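Local coordinates for protein EXOU (Pseudomonas aeruginosa, PDB 4AKX) that acts as a cytotoxin delivered by type III secretion, probably hydrolysing host membrane phospholipids through its patatin-like phospholipase domain, and forms a complex with the chaperone SpcU, at residues E69-R74 / Q444-H449; D51-R56 / T467-Q472; T260-G265 / G319-V324; L80-G85 / L345-E350; A497-N502 / N543-Q548. One frame throughout, in Å; residues are numbered along the deposited sequence.

Overall arrangement
Contacts 1 to 4 enclose one another along the chain: contact 2 (51-56 with 467-472) is outermost, then contact 1 (69-74 with 444-449), contact 4 (80-85 with 345-350) and contact 3 (260-265 with 319-324), while contact 5 (497-502 with 543-548) follows them all. Contacts 1 and 2 share the five-stranded antiparallel sheet and touch, their centres about 13 Å apart. Contacts 3 and 4, centres about 17 Å apart, share the mixed sheet of the patatin-like phospholipase and meet at Ile322 and Gly85. Contact 5 joins two helices of the middle helical region, about 45 Å from contact 3 between centres. The probable catalytic region thus lies well away from the helical part.

Contact 1: E69-R74 / Q444-H449; sequences ELQLSR and QASERH
Gln71 and Ser446 both start anti to the backbone N (chi1 -160° and -168°), which brings the extended glutamine chain and the serine hydroxyl together across two antiparallel strands. Strand 68-73 here pairs with strand 446-451 in the five-stranded antiparallel sheet, and two hydrogen-bonded pairs carry the ladder: Leu70 with His449, and Leu72 with Glu447. The first is the straighter, with Leu70 N reaching His449 O at 2.7 Å, nearly along the C=O axis. Between these pairs, Gln71 stands opposite Arg448 in a non-hydrogen-bonded pair. Arg448 sends its extended chain alongside Gln71, and its guanidinium is turned 65° from the glutamine amide.

The other face of the sheet carries Leu70, Leu72, Glu447 and His449; Leu70 and Leu72 also pack on strand 58-63, the next strand of the sheet. Just beyond the strand end, Arg74 is bent at both chi2 and chi3 and crosses Glu447. Its NE lies 3.5 Å from Glu447 OE2, a salt bridge of charges alone because the oxygen sits over one guanidinium face with no N-H aimed at it. The buried pair has second ionic partners, Asp343 for Arg74 and Arg340 for Glu447, which would favour their charged forms, although the Arg74 and Arg340 guanidiniums also come close to each other.

Leu72 O takes two donors, Glu447 N almost end-on at 2.8 Å and Ser446 OG from above the carbonyl plane at 2.9 Å, while the same hydroxyl accepts Gln71 NE2 at 3.0 Å, in the plane of the amide.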
# COMPACT_ATOMS: atom_id res chain seq x y z
N GLU B 69 11.06 30.01 -26.96
CA GLU B 69 10.01 29.16 -27.42
C GLU B 69 10.01 29.08 -28.95
O GLU B 69 9.98 30.11 -29.66
CB GLU B 69 8.66 29.66 -26.90
CG GLU B 69 7.48 29.01 -27.62
CD GLU B 69 6.12 29.34 -26.99
OE1 GLU B 69 5.99 30.42 -26.35
OE2 GLU B 69 5.19 28.50 -27.14
N LEU B 70 10.04 27.84 -29.45
CA LEU B 70 9.95 27.55 -30.87
C LEU B 70 8.55 27.08 -31.29
O LEU B 70 7.95 26.23 -30.64
CB LEU B 70 10.97 26.49 -31.23
CG LEU B 70 10.94 25.88 -32.62
CD1 LEU B 70 11.25 26.95 -33.63
CD2 LEU B 70 11.98 24.77 -32.70
N GLN B 71 8.03 27.66 -32.36
CA GLN B 71 6.78 27.19 -32.96
C GLN B 71 6.99 26.93 -34.45
O GLN B 71 7.67 27.70 -35.15
CB GLN B 71 5.67 28.20 -32.76
CG GLN B 71 4.28 27.61 -32.90
CD GLN B 71 3.25 28.65 -33.31
OE1 GLN B 71 3.33 29.82 -32.93
NE2 GLN B 71 2.28 28.22 -34.10
N LEU B 72 6.43 25.83 -34.94
CA LEU B 72 6.85 25.32 -36.23
C LEU B 72 5.73 24.45 -36.77
O LEU B 72 5.01 23.81 -36.01
CB LEU B 72 8.15 24.55 -36.07
CG LEU B 72 8.70 23.45 -36.98
CD1 LEU B 72 10.16 23.16 -36.63
CD2 LEU B 72 7.89 22.17 -36.83
N SER B 73 5.56 24.47 -38.09
CA SER B 73 4.51 23.70 -38.75
C SER B 73 4.72 22.21 -38.54
O SER B 73 5.86 21.72 -38.54
CB SER B 73 4.50 24.00 -40.25
OG SER B 73 5.68 23.49 -40.87
N ARG B 74 3.62 21.48 -38.37
CA ARG B 74 3.65 20.03 -38.28
C ARG B 74 4.56 19.45 -39.36
O ARG B 74 4.62 19.96 -40.47
CB ARG B 74 2.23 19.45 -38.41
CG ARG B 74 1.33 19.71 -37.21
CD ARG B 74 1.83 18.97 -35.98
NE ARG B 74 1.74 17.52 -36.15
CZ ARG B 74 0.97 16.73 -35.38
NH1 ARG B 74 0.24 17.23 -34.37
NH2 ARG B 74 0.94 15.43 -35.63
N GLN B 444 -3.01 23.77 -40.59
CA GLN B 444 -3.15 25.00 -39.80
C GLN B 444 -2.81 24.79 -38.33
O GLN B 444 -3.08 25.65 -37.49
CB GLN B 444 -4.57 25.57 -39.93
CG GLN B 444 -5.06 25.70 -41.37
CD GLN B 444 -4.08 26.46 -42.25
OE1 GLN B 444 -3.77 27.62 -42.00
NE2 GLN B 444 -3.61 25.81 -43.31
N ALA B 445 -2.23 23.63 -38.02
CA ALA B 445 -1.82 23.33 -36.65
C ALA B 445 -0.30 23.34 -36.54
O ALA B 445 0.41 23.38 -37.55
CB ALA B 445 -2.39 22.00 -36.21
N SER B 446 0.20 23.30 -35.31
CA SER B 446 1.59 23.59 -35.07
C SER B 446 2.25 22.61 -34.09
O SER B 446 1.64 21.62 -33.66
CB SER B 446 1.74 25.02 -34.58
OG SER B 446 3.11 25.41 -34.60
N GLU B 447 3.54 22.86 -33.82
CA GLU B 447 4.31 22.22 -32.77
C GLU B 447 4.97 23.32 -31.99
O GLU B 447 5.45 24.29 -32.57
CB GLU B 447 5.41 21.34 -33.35
CG GLU B 447 4.97 20.42 -34.47
CD GLU B 447 5.47 18.99 -34.28
OE1 GLU B 447 6.72 18.78 -34.24
OE2 GLU B 447 4.60 18.08 -34.17
N ARG B 448 4.98 23.18 -30.67
CA ARG B 448 5.68 24.10 -29.78
C ARG B 448 6.79 23.36 -29.05
O ARG B 448 6.60 22.23 -28.61
CB ARG B 448 4.70 24.70 -28.78
CG ARG B 448 3.35 25.05 -29.37
CD ARG B 448 2.59 26.01 -28.46
NE ARG B 448 1.27 26.35 -29.00
CZ ARG B 448 1.04 27.23 -29.97
NH1 ARG B 448 2.06 27.87 -30.54
NH2 ARG B 448 -0.20 27.47 -30.37
N HIS B 449 7.97 23.96 -28.98
CA HIS B 449 9.06 23.41 -28.19
C HIS B 449 9.71 24.51 -27.43
O HIS B 449 9.95 25.60 -27.96
CB HIS B 449 10.10 22.75 -29.07
CG HIS B 449 9.58 21.58 -29.86
ND1 HIS B 449 9.88 20.30 -29.56
CD2 HIS B 449 8.77 21.53 -31.01
CE1 HIS B 449 9.29 19.48 -30.45
NE2 HIS B 449 8.62 20.23 -31.34

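Contact 2: D51-R56 / T467-Q472; sequences DSAGPR and TSVAQQ
This is a small, partly buried helix-to-sheet contact, in which the last turn and a half of helix 463-472 lies against the end of strand 50-53 and the loop that leaves it. The helix presents Ser468, Val469 and Gln472, residues one and four positions apart and therefore gathered on one flank. Their counterpart is Ala53, whose CB is directed at the helix and settles against the backbone between two of its residues, 4.1 Å from both Ser468 O and Val469 CA. The branch of Val469 that meets it is CG2, at 4.3 Å from Ala53 CB. With CG1 anti to the backbone N (chi1 176°), the valine also spreads over Thr50 and Ile58 of the sheet, over Leu461 of a loop and over Thr477 of helix 474-502.

Further along the loop, Gly54 passes close to the serine, its CA 4.0 Å from Ser468 CB. Its backbone adopts a positive phi of 83°, which favours glycine. The serine hydroxyl is turned beside the backbone N (chi1 -48°) and is bonded to Ser464 O, one turn earlier in its own helix. Ser468 OG also lies 4.2 Å from Pro55 CD.

At the exposed end, the extended Gln472 chain reaches along the sheet margin and lays its amide next to the backbone of Asp51, Ser52 and Ala53, where the chain turns a corner. The contact is helix-on-sheet packing, joining the middle helical domain to the antiparallel sheet through Ala53, Gly54, Ser468 and Val469.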
# COMPACT_ATOMS: atom_id res chain seq x y z
N ASP B 51 9.77 35.54 -37.27
CA ASP B 51 8.30 35.34 -37.33
C ASP B 51 7.87 34.03 -37.99
O ASP B 51 7.71 33.01 -37.30
CB ASP B 51 7.62 36.49 -38.02
CG ASP B 51 6.14 36.27 -38.17
OD1 ASP B 51 5.67 35.13 -37.99
OD2 ASP B 51 5.44 37.24 -38.49
N SER B 52 7.61 34.05 -39.30
CA SER B 52 7.37 32.81 -40.01
C SER B 52 8.44 32.61 -41.03
O SER B 52 8.35 33.11 -42.15
CB SER B 52 6.00 32.80 -40.67
OG SER B 52 5.12 31.96 -39.95
N ALA B 53 9.48 31.90 -40.63
CA ALA B 53 10.61 31.68 -41.52
C ALA B 53 10.52 30.32 -42.23
O ALA B 53 10.40 29.27 -41.58
CB ALA B 53 11.92 31.82 -40.76
N GLY B 54 10.55 30.35 -43.56
CA GLY B 54 10.70 29.12 -44.33
C GLY B 54 9.42 28.32 -44.59
O GLY B 54 8.30 28.74 -44.20
N PRO B 55 9.58 27.15 -45.25
CA PRO B 55 8.48 26.24 -45.57
C PRO B 55 7.79 25.76 -44.31
O PRO B 55 6.57 25.54 -44.32
CB PRO B 55 9.20 25.05 -46.24
CG PRO B 55 10.55 25.55 -46.61
CD PRO B 55 10.90 26.56 -45.57
N ARG B 56 8.57 25.62 -43.23
CA ARG B 56 8.07 25.08 -41.96
C ARG B 56 7.79 26.15 -40.92
O ARG B 56 7.62 25.84 -39.75
CB ARG B 56 9.00 23.98 -41.43
CG ARG B 56 8.90 22.71 -42.26
CD ARG B 56 9.65 21.54 -41.69
NE ARG B 56 9.02 21.07 -40.46
CZ ARG B 56 9.55 20.15 -39.66
NH1 ARG B 56 10.71 19.56 -39.97
NH2 ARG B 56 8.92 19.80 -38.55
N THR B 467 19.14 27.68 -42.02
CA THR B 467 19.38 28.59 -43.12
C THR B 467 18.19 29.52 -43.36
O THR B 467 18.38 30.67 -43.76
CB THR B 467 19.80 27.86 -44.41
OG1 THR B 467 20.99 27.11 -44.17
CG2 THR B 467 20.08 28.84 -45.56
N SER B 468 16.97 29.04 -43.08
CA SER B 468 15.79 29.88 -43.29
C SER B 468 15.77 30.99 -42.26
O SER B 468 15.60 32.18 -42.59
CB SER B 468 14.50 29.09 -43.21
OG SER B 468 14.57 27.90 -43.98
N VAL B 469 15.97 30.64 -41.01
CA VAL B 469 15.92 31.65 -40.00
C VAL B 469 17.00 32.68 -40.31
O VAL B 469 16.76 33.90 -40.22
CB VAL B 469 16.09 31.04 -38.63
CG1 VAL B 469 16.13 32.13 -37.55
CG2 VAL B 469 14.96 30.04 -38.38
N ALA B 470 18.15 32.18 -40.77
CA ALA B 470 19.29 33.02 -41.13
C ALA B 470 18.96 34.06 -42.19
O ALA B 470 19.27 35.25 -42.00
CB ALA B 470 20.46 32.18 -41.54
N GLN B 471 18.32 33.63 -43.29
CA GLN B 471 17.84 34.55 -44.37
C GLN B 471 17.06 35.71 -43.78
O GLN B 471 17.23 36.86 -44.19
CB GLN B 471 16.91 33.85 -45.38
CG GLN B 471 17.52 32.72 -46.19
CD GLN B 471 16.70 32.38 -47.45
OE1 GLN B 471 16.13 33.26 -48.10
NE2 GLN B 471 16.68 31.10 -47.81
N GLN B 472 16.18 35.38 -42.84
CA GLN B 472 15.18 36.31 -42.37
C GLN B 472 15.77 37.22 -41.31
O GLN B 472 15.61 38.44 -41.39
CB GLN B 472 13.96 35.54 -41.85
CG GLN B 472 12.96 36.38 -41.07
CD GLN B 472 11.57 35.78 -41.05
OE1 GLN B 472 11.01 35.44 -42.10
NE2 GLN B 472 11.00 35.68 -39.84

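Contact 3: T260-G265 / G319-V324; sequences TAMFEG and GVMINV
Phe263 supplies the one aromatic ring of the two segments, and it is engaged elsewhere: Phe178 stacks with it and Phe296 meets it edge-to-face. The ring makes no contact with 319-324, and Asn323 points its CB away from the strand, so the contact between the segments is made by flexible and branched side chains.

Thr260 is the main one. Its OG1 is anti to the backbone N (chi1 168°), which places CG2 in the crowded position between the backbone N and the carbonyl carbon. From there the methyl group comes up against the backbone of the loop, 3.9 Å from Ile322 O, and against Val324 CG2 at 4.0 Å. Met321 bends at chi2 and chi3 and swings its end back toward the strand, so that CE lies 3.7 Å from Thr260 OG1.

Strand 254-263 belongs to the mixed sheet of the patatin-like phospholipase fold, and 319-324 is a loop that runs on toward strand 343-348. In patatins the catalytic aspartate lies in an Asp-Gly-Gly or Asp-Gly-Ala motif; the stretch closing with Gly319 is consistent with that motif. Ile322, directed away from the strand, touches the probable nucleophile elbow of Gly113, Ser115 and Gly117.

The two methionines, both selenomethionine, cross obliquely at the exposed end. Met262 is bent at chi2 and chi3, its CG beside the backbone N, and its SE lies 3.8 Å from Met321 SE. Met262 CG is scarcely farther, 3.9 Å from Met321 SE. Beyond Thr260, the buried Val324 packs on Leu269 of the adjoining strand 266-273.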
# COMPACT_ATOMS: atom_id res chain seq x y z
N THR B 260 0.09 -10.21 -35.66
CA THR B 260 0.21 -10.74 -34.31
C THR B 260 -0.27 -12.19 -34.21
O THR B 260 -1.47 -12.44 -34.19
CB THR B 260 -0.60 -9.89 -33.31
OG1 THR B 260 -0.70 -10.58 -32.05
CG2 THR B 260 -2.00 -9.61 -33.85
N ALA B 261 0.65 -13.15 -34.14
CA ALA B 261 0.27 -14.57 -34.14
C ALA B 261 0.20 -15.12 -32.73
O ALA B 261 1.15 -14.97 -31.97
CB ALA B 261 1.24 -15.40 -34.98
N MSE B 262 -0.92 -15.74 -32.40
CA MSE B 262 -1.04 -16.55 -31.18
C MSE B 262 -0.13 -17.75 -31.29
O MSE B 262 -0.21 -18.49 -32.25
CB MSE B 262 -2.46 -17.08 -31.01
CG MSE B 262 -3.49 -15.97 -30.85
SE MSE B 262 -3.75 -15.49 -28.94
CE MSE B 262 -4.48 -17.16 -28.20
N PHE B 263 0.76 -17.92 -30.32
CA PHE B 263 1.28 -19.24 -30.01
C PHE B 263 1.21 -19.51 -28.52
O PHE B 263 1.58 -18.67 -27.71
CB PHE B 263 2.71 -19.46 -30.51
CG PHE B 263 3.20 -20.88 -30.29
CD1 PHE B 263 3.74 -21.26 -29.06
CD2 PHE B 263 3.03 -21.85 -31.27
CE1 PHE B 263 4.14 -22.58 -28.83
CE2 PHE B 263 3.43 -23.17 -31.05
CZ PHE B 263 3.98 -23.53 -29.83
N GLU B 264 0.74 -20.71 -28.16
CA GLU B 264 0.73 -21.12 -26.76
C GLU B 264 -0.09 -20.09 -25.98
O GLU B 264 0.35 -19.59 -24.93
CB GLU B 264 2.17 -21.19 -26.23
CG GLU B 264 2.30 -21.62 -24.77
CD GLU B 264 3.74 -21.83 -24.34
OE1 GLU B 264 4.61 -20.99 -24.70
OE2 GLU B 264 4.01 -22.84 -23.64
N GLY B 265 -1.26 -19.75 -26.51
CA GLY B 265 -2.09 -18.68 -25.96
C GLY B 265 -1.44 -17.30 -25.93
O GLY B 265 -2.09 -16.32 -25.55
N GLY B 319 -11.54 -2.88 -26.39
CA GLY B 319 -10.62 -3.32 -27.48
C GLY B 319 -10.51 -4.85 -27.52
O GLY B 319 -10.85 -5.55 -26.55
N VAL B 320 -10.01 -5.38 -28.65
CA VAL B 320 -9.86 -6.84 -28.86
C VAL B 320 -8.40 -7.24 -29.13
O VAL B 320 -7.47 -6.49 -28.78
CB VAL B 320 -10.81 -7.37 -29.99
CG1 VAL B 320 -12.27 -7.25 -29.57
CG2 VAL B 320 -10.56 -6.63 -31.32
N MSE B 321 -8.19 -8.41 -29.76
CA MSE B 321 -6.84 -8.98 -29.91
C MSE B 321 -6.29 -8.92 -31.32
O MSE B 321 -5.08 -8.82 -31.51
CB MSE B 321 -6.82 -10.41 -29.38
CG MSE B 321 -7.11 -11.44 -30.47
SE MSE B 321 -5.57 -12.66 -30.69
CE MSE B 321 -4.08 -11.37 -30.79
N ILE B 322 -7.18 -9.01 -32.32
CA ILE B 322 -6.77 -8.94 -33.74
C ILE B 322 -5.96 -7.67 -34.01
O ILE B 322 -5.19 -7.60 -34.97
CB ILE B 322 -7.97 -9.06 -34.72
CG1 ILE B 322 -7.46 -9.09 -36.18
CG2 ILE B 322 -8.99 -7.95 -34.48
CD1 ILE B 322 -8.55 -9.13 -37.24
N ASN B 323 -6.14 -6.68 -33.14
CA ASN B 323 -5.37 -5.47 -33.22
C ASN B 323 -3.91 -5.65 -32.82
O ASN B 323 -3.61 -6.10 -31.71
CB ASN B 323 -6.01 -4.36 -32.40
CG ASN B 323 -6.97 -3.51 -33.22
OD1 ASN B 323 -7.33 -3.87 -34.34
ND2 ASN B 323 -7.37 -2.37 -32.66
N VAL B 324 -3.02 -5.36 -33.76
CA VAL B 324 -1.67 -4.95 -33.44
C VAL B 324 -1.79 -3.54 -32.88
O VAL B 324 -2.19 -2.63 -33.59
CB VAL B 324 -0.80 -4.89 -34.72
CG1 VAL B 324 0.66 -4.69 -34.39
CG2 VAL B 324 -0.99 -6.15 -35.56

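Contact 4: L80-G85 / L345-E350; sequences LVLSGG and LILEFE
Strands 77-82 and 343-348 run side by side and parallel in the mixed sheet of the patatin-like fold, their short axes 13° apart, and their apolar part is closely packed. Leu80, Leu82, Leu345 and Leu347 share one face, where Leu347 CD1 touches Leu82 CD1 at 3.5 Å and Leu80 CD1 at 4.0 Å. Helices 93-102 and 423-441 pack on Leu80, Leu345 and Leu347, and Tyr92 on Leu82. On the other face, Val81 and Ile346 lie alongside each other, methyl CG1 of the valine against CG2 of the isoleucine. The ladder runs from Val81 N to Leu345 O and from Leu347 N to Val81 O, the latter nearly along the C=O axis.

Past Leu82 the strand gives way to a glycine-bearing loop and the packing loosens. Glu348 turns away except for its first carbons, which lie beside Ser83 OG. Phe349 approaches through the edge of its ring, CD2 standing 3.3 Å from Gly84 O, and also meets the ring of Tyr92.

Ser83 closes the ladder with two bonds to one acceptor. Its N reaches Leu347 O end-on at 3.1 Å, while OG (chi1 66°) sits on a lone pair of the same oxygen at 2.7 Å. This double grip would hold the start of the Gly84-Gly85 loop, consistent with the glycine-rich loop that forms the oxyanion hole in patatin-like phospholipases.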
# COMPACT_ATOMS: atom_id res chain seq x y z
N LEU B 80 2.20 6.32 -43.80
CA LEU B 80 0.82 5.87 -43.89
C LEU B 80 0.68 4.56 -43.14
O LEU B 80 1.25 3.54 -43.56
CB LEU B 80 0.41 5.69 -45.35
CG LEU B 80 -1.07 5.51 -45.72
CD1 LEU B 80 -2.02 6.21 -44.75
CD2 LEU B 80 -1.31 6.00 -47.13
N VAL B 81 -0.05 4.59 -42.03
CA VAL B 81 -0.21 3.41 -41.18
C VAL B 81 -1.64 2.93 -41.32
O VAL B 81 -2.57 3.65 -40.98
CB VAL B 81 0.10 3.71 -39.70
CG1 VAL B 81 -0.17 2.49 -38.82
CG2 VAL B 81 1.55 4.15 -39.53
N LEU B 82 -1.80 1.70 -41.80
CA LEU B 82 -3.11 1.14 -42.12
C LEU B 82 -3.45 0.01 -41.18
O LEU B 82 -2.76 -1.02 -41.16
CB LEU B 82 -3.10 0.62 -43.56
CG LEU B 82 -4.20 1.08 -44.50
CD1 LEU B 82 -4.70 2.46 -44.09
CD2 LEU B 82 -3.64 1.13 -45.92
N SER B 83 -4.49 0.21 -40.38
CA SER B 83 -4.86 -0.78 -39.37
C SER B 83 -5.88 -1.78 -39.93
O SER B 83 -6.69 -1.43 -40.79
CB SER B 83 -5.40 -0.10 -38.14
OG SER B 83 -6.62 0.55 -38.43
N GLY B 84 -5.84 -3.01 -39.46
CA GLY B 84 -6.45 -4.12 -40.19
C GLY B 84 -7.90 -4.35 -39.84
O GLY B 84 -8.72 -3.43 -39.88
N GLY B 85 -8.22 -5.61 -39.55
CA GLY B 85 -9.53 -5.99 -39.05
C GLY B 85 -10.62 -6.02 -40.11
O GLY B 85 -10.50 -5.39 -41.17
N LEU B 345 -0.25 9.50 -41.02
CA LEU B 345 -1.68 9.43 -41.22
C LEU B 345 -2.11 8.03 -40.84
O LEU B 345 -1.70 7.05 -41.48
CB LEU B 345 -2.06 9.72 -42.68
CG LEU B 345 -3.55 9.94 -42.97
CD1 LEU B 345 -4.26 10.71 -41.88
CD2 LEU B 345 -3.71 10.63 -44.32
N ILE B 346 -2.88 7.93 -39.76
CA ILE B 346 -3.21 6.64 -39.24
C ILE B 346 -4.68 6.41 -39.47
O ILE B 346 -5.51 7.12 -38.92
CB ILE B 346 -2.91 6.54 -37.74
CG1 ILE B 346 -1.52 7.12 -37.43
CG2 ILE B 346 -2.97 5.09 -37.28
CD1 ILE B 346 -1.43 7.86 -36.10
N LEU B 347 -4.99 5.43 -40.32
CA LEU B 347 -6.38 5.04 -40.61
C LEU B 347 -6.82 3.80 -39.81
O LEU B 347 -6.21 2.72 -39.93
CB LEU B 347 -6.59 4.83 -42.11
CG LEU B 347 -6.36 6.07 -42.97
CD1 LEU B 347 -6.00 5.71 -44.38
CD2 LEU B 347 -7.57 6.99 -42.94
N GLU B 348 -7.89 3.96 -39.03
CA GLU B 348 -8.30 2.98 -38.02
C GLU B 348 -9.77 2.61 -38.18
O GLU B 348 -10.58 3.44 -38.61
CB GLU B 348 -8.05 3.54 -36.62
CG GLU B 348 -7.58 2.52 -35.59
CD GLU B 348 -7.54 3.10 -34.17
OE1 GLU B 348 -8.28 4.08 -33.90
OE2 GLU B 348 -6.76 2.58 -33.33
N PHE B 349 -10.11 1.37 -37.81
CA PHE B 349 -11.47 0.81 -37.99
C PHE B 349 -12.21 0.47 -36.70
O PHE B 349 -11.59 0.23 -35.65
CB PHE B 349 -11.44 -0.45 -38.86
CG PHE B 349 -11.22 -0.16 -40.31
CD1 PHE B 349 -12.07 0.69 -40.99
CD2 PHE B 349 -10.14 -0.71 -40.98
CE1 PHE B 349 -11.85 0.97 -42.32
CE2 PHE B 349 -9.92 -0.43 -42.31
CZ PHE B 349 -10.77 0.41 -42.98
N GLU B 350 -13.55 0.44 -36.79
CA GLU B 350 -14.42 -0.08 -35.73
C GLU B 350 -15.88 -0.28 -36.24
O GLU B 350 -16.25 0.68 -37.14
CB GLU B 350 -14.38 0.85 -34.48
CG GLU B 350 -14.92 2.28 -34.72
CD GLU B 350 -14.12 3.04 -35.78
OE1 GLU B 350 -12.86 2.92 -35.78
OE2 GLU B 350 -14.65 3.98 -36.34

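Contact 5: A497-N502 / N543-Q548; sequences AIVSAN and NVDHQQ
Ile498 points at helix 544-552 with CG1 beside its backbone N (chi1 -68°) and chi2 near anti, so its branches divide. CD1 extends over the backbone of Asp545, 3.2 Å from Asp545 O, and reaches the edge of the His546 ring, 4.1 Å from CD2. The other branch, CG2, anti to the backbone N, turns toward Asp545 and Gln548. Met514 of helix 512-524 also packs on this isoleucine.

One residue on, Val499 sends CG2 across to the carboxylate of Asp545, the two side chains crossing obliquely. Toward the exposed side, the extended Gln548 chain meets Asn502 tip to tip, with the amide planes 22° apart.

Asn543 sets the start of the second helix. Its side chain is anti to the backbone N, and OD1 accepts His546 N at 3.2 Å while lying over one face of the imidazole, displaced from the ring centre. The His546 ring also packs on Leu494 and Thr495 of helix 474-502.

Helices 474-502 and 544-552 meet here at 75°, their short axes 10.0 Å apart, a steep crossing in the middle helical domain of ExoU, where the second helix starts at an asparagine N-cap.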
# COMPACT_ATOMS: atom_id res chain seq x y z
N ALA B 497 39.97 11.37 -43.03
CA ALA B 497 40.93 10.67 -42.20
C ALA B 497 40.60 9.17 -42.07
O ALA B 497 41.39 8.30 -42.53
CB ALA B 497 41.00 11.34 -40.84
N ILE B 498 39.45 8.87 -41.49
CA ILE B 498 38.98 7.51 -41.41
C ILE B 498 39.21 6.76 -42.72
O ILE B 498 39.76 5.67 -42.68
CB ILE B 498 37.50 7.39 -40.98
CG1 ILE B 498 37.29 7.81 -39.54
CG2 ILE B 498 37.03 5.94 -41.05
CD1 ILE B 498 35.88 8.22 -39.28
N VAL B 499 38.82 7.34 -43.86
CA VAL B 499 38.90 6.61 -45.14
C VAL B 499 40.34 6.36 -45.59
O VAL B 499 40.70 5.23 -45.90
CB VAL B 499 38.06 7.27 -46.29
CG1 VAL B 499 38.41 6.66 -47.63
CG2 VAL B 499 36.56 7.14 -46.03
N SER B 500 41.16 7.40 -45.58
CA SER B 500 42.57 7.29 -46.01
C SER B 500 43.39 6.39 -45.10
O SER B 500 44.47 5.94 -45.48
CB SER B 500 43.21 8.66 -46.06
OG SER B 500 43.66 9.01 -44.77
N ALA B 501 42.88 6.14 -43.90
CA ALA B 501 43.50 5.21 -42.95
C ALA B 501 43.27 3.73 -43.32
O ALA B 501 44.16 2.88 -43.16
CB ALA B 501 43.00 5.50 -41.54
N ASN B 502 42.07 3.43 -43.80
CA ASN B 502 41.79 2.17 -44.46
C ASN B 502 42.76 1.93 -45.60
O ASN B 502 43.08 0.79 -45.91
CB ASN B 502 40.37 2.14 -44.99
CG ASN B 502 39.36 2.58 -43.95
OD1 ASN B 502 39.68 2.71 -42.77
ND2 ASN B 502 38.12 2.81 -44.38
N ASN B 543 25.70 6.71 -41.32
CA ASN B 543 27.04 7.18 -41.68
C ASN B 543 28.13 6.11 -41.44
O ASN B 543 28.80 6.13 -40.43
CB ASN B 543 27.36 8.46 -40.90
CG ASN B 543 28.59 9.19 -41.41
OD1 ASN B 543 29.69 8.63 -41.49
ND2 ASN B 543 28.43 10.46 -41.73
N VAL B 544 28.30 5.19 -42.39
CA VAL B 544 29.24 4.05 -42.27
C VAL B 544 30.64 4.35 -41.69
O VAL B 544 31.26 3.46 -41.07
CB VAL B 544 29.47 3.35 -43.63
CG1 VAL B 544 30.37 2.15 -43.45
CG2 VAL B 544 28.16 2.91 -44.25
N ASP B 545 31.18 5.54 -41.96
CA ASP B 545 32.58 5.83 -41.63
C ASP B 545 32.75 6.26 -40.21
O ASP B 545 33.70 5.90 -39.54
CB ASP B 545 33.11 6.91 -42.54
CG ASP B 545 33.39 6.41 -43.91
OD1 ASP B 545 33.47 5.17 -44.07
OD2 ASP B 545 33.51 7.23 -44.84
N HIS B 546 31.85 7.10 -39.75
CA HIS B 546 31.81 7.43 -38.37
C HIS B 546 31.56 6.19 -37.57
O HIS B 546 32.37 5.87 -36.72
CB HIS B 546 30.77 8.50 -38.12
CG HIS B 546 31.16 9.84 -38.68
ND1 HIS B 546 30.30 10.88 -38.74
CD2 HIS B 546 32.38 10.29 -39.22
CE1 HIS B 546 30.95 11.96 -39.24
NE2 HIS B 546 32.22 11.59 -39.54
N GLN B 547 30.51 5.43 -37.89
CA GLN B 547 30.26 4.15 -37.18
C GLN B 547 31.51 3.27 -37.20
O GLN B 547 31.71 2.45 -36.31
CB GLN B 547 29.07 3.35 -37.75
CG GLN B 547 27.71 3.98 -37.62
CD GLN B 547 27.43 4.46 -36.22
OE1 GLN B 547 27.21 3.65 -35.33
NE2 GLN B 547 27.45 5.80 -36.01
N GLN B 548 32.35 3.44 -38.21
CA GLN B 548 33.49 2.55 -38.33
C GLN B 548 34.36 2.85 -37.15
O GLN B 548 34.89 1.95 -36.52
CB GLN B 548 34.23 2.74 -39.67
CG GLN B 548 35.36 1.74 -39.89
CD GLN B 548 36.03 1.83 -41.28
OE1 GLN B 548 37.21 1.46 -41.43
NE2 GLN B 548 35.29 2.29 -42.29